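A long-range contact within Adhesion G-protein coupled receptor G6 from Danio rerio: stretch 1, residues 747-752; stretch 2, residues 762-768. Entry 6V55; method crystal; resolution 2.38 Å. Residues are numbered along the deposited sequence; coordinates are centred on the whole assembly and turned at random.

Stretch 1 (747-752) SDGCKV
Stretch 2 (762-768) VCLCNHL

Lys-751 and Leu-764 form the hydrogen-bonded pair at the centre of the contact: Leu-764 N donates to Lys-751 O at 2.9 Å, and Lys-751 N to Leu-764 O at 3.1 Å, nearly straight. Asn-766 N extends the ladder to Gly-749 O at 3.2 Å. The three-residue strand 750-752 thus pairs antiparallel with 762-765, the end of a strand that begins earlier in the chain, their directions 146° apart and their axes 4.7 Å apart at closest approach.

On either side of that pair lie non-hydrogen-bonded pairs, Cys-750 with Cys-765 (CA to CA 4.2 Å) and Val-752 with Cys-763 (CA to CA 4.7 Å), their side chains sharing one face. Cysteine suits the first: with both chi1 angles m, Cys-750 SG meets Cys-765 SG at 2.1 Å in a disulfide with chi3 123°.

A type II turn from Ser-747 leads into the first strand, closed by Cys-750 N to Ser-747 O at 3.2 Å. Gly-749, at phi/psi 101/-9, needs to be glycine: a CB would jam against the preceding carbonyl O and sit a tight 3.0 Å from His-767 ND1. His-767, buried with chi1 p, sets its ring edge toward Gly-749 CA.

On the other face, extended Lys-751 (chi1 p, then t throughout) lays CE 4.0 Å from CD1 of Leu-764 (m, t), aliphatic stem against leucine. The contact buries 415 Å² in all.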

# COMPACT_ATOMS: atom_id res chain seq x y z
N SER A 747 36.83 14.27 39.68
CA SER A 747 37.05 15.67 39.96
C SER A 747 38.53 16.05 39.87
O SER A 747 38.84 17.24 39.74
CB SER A 747 36.48 16.00 41.36
OG SER A 747 36.53 17.39 41.57
N ASP A 748 39.42 15.05 39.93
CA ASP A 748 40.84 15.24 40.22
C ASP A 748 41.55 15.94 39.08
O ASP A 748 41.56 15.47 37.94
CB ASP A 748 41.48 13.89 40.49
CG ASP A 748 41.20 13.40 41.90
OD1 ASP A 748 41.32 12.17 42.15
OD2 ASP A 748 40.84 14.25 42.76
N GLY A 749 42.13 17.09 39.38
CA GLY A 749 42.85 17.88 38.43
C GLY A 749 42.09 19.05 37.88
O GLY A 749 42.69 19.89 37.21
N CYS A 750 40.79 19.16 38.16
CA CYS A 750 39.92 20.15 37.53
C CYS A 750 39.32 21.08 38.57
O CYS A 750 38.62 20.62 39.48
CB CYS A 750 38.83 19.44 36.72
SG CYS A 750 39.51 18.61 35.31
N LYS A 751 39.59 22.38 38.43
CA LYS A 751 38.99 23.43 39.25
C LYS A 751 38.25 24.44 38.36
O LYS A 751 38.46 24.51 37.15
CB LYS A 751 40.05 24.13 40.11
CG LYS A 751 41.02 25.06 39.36
CD LYS A 751 41.84 25.93 40.34
CE LYS A 751 42.50 27.14 39.67
NZ LYS A 751 43.08 28.11 40.68
N VAL A 752 37.39 25.25 39.00
CA VAL A 752 36.53 26.21 38.31
C VAL A 752 37.25 27.55 38.16
O VAL A 752 37.69 28.14 39.15
CB VAL A 752 35.20 26.39 39.08
CG1 VAL A 752 34.37 27.52 38.49
CG2 VAL A 752 34.41 25.09 39.08
N VAL A 762 33.60 27.65 33.21
CA VAL A 762 34.97 27.55 32.73
C VAL A 762 35.76 26.65 33.68
O VAL A 762 35.74 26.86 34.90
CB VAL A 762 35.62 28.95 32.61
CG1 VAL A 762 37.12 28.86 32.34
CG2 VAL A 762 34.93 29.75 31.52
N CYS A 763 36.42 25.64 33.13
CA CYS A 763 37.30 24.75 33.87
C CYS A 763 38.75 24.95 33.47
O CYS A 763 39.07 25.05 32.28
CB CYS A 763 36.97 23.29 33.64
SG CYS A 763 35.29 22.95 33.95
N LEU A 764 39.61 24.94 34.47
CA LEU A 764 41.04 24.83 34.29
C LEU A 764 41.40 23.43 34.77
O LEU A 764 41.34 23.14 35.97
CB LEU A 764 41.76 25.93 35.07
CG LEU A 764 41.13 27.32 34.93
CD1 LEU A 764 41.76 28.32 35.89
CD2 LEU A 764 41.17 27.84 33.49
N CYS A 765 41.71 22.53 33.83
CA CYS A 765 42.17 21.18 34.12
C CYS A 765 43.65 21.08 33.78
O CYS A 765 44.12 21.68 32.82
CB CYS A 765 41.36 20.12 33.35
SG CYS A 765 39.63 20.06 33.86
N ASN A 766 44.40 20.32 34.59
CA ASN A 766 45.85 20.21 34.42
C ASN A 766 46.26 19.02 33.58
O ASN A 766 47.44 18.68 33.55
CB ASN A 766 46.54 20.16 35.80
CG ASN A 766 46.33 18.83 36.54
OD1 ASN A 766 45.34 18.13 36.34
ND2 ASN A 766 47.27 18.51 37.44
N HIS A 767 45.30 18.35 32.94
CA HIS A 767 45.60 17.23 32.06
C HIS A 767 44.68 17.26 30.84
O HIS A 767 43.60 17.86 30.87
CB HIS A 767 45.49 15.88 32.79
CG HIS A 767 44.10 15.55 33.25
ND1 HIS A 767 43.58 16.04 34.43
CD2 HIS A 767 43.14 14.77 32.71
CE1 HIS A 767 42.35 15.59 34.59
NE2 HIS A 767 42.06 14.81 33.56
N LEU A 768 45.12 16.63 29.76
CA LEU A 768 44.31 16.62 28.53
C LEU A 768 44.27 15.25 27.82
O LEU A 768 45.27 14.70 27.36
CB LEU A 768 44.80 17.68 27.54
CG LEU A 768 43.93 17.59 26.29
CD1 LEU A 768 42.57 18.24 26.52
CD2 LEU A 768 44.65 18.15 25.09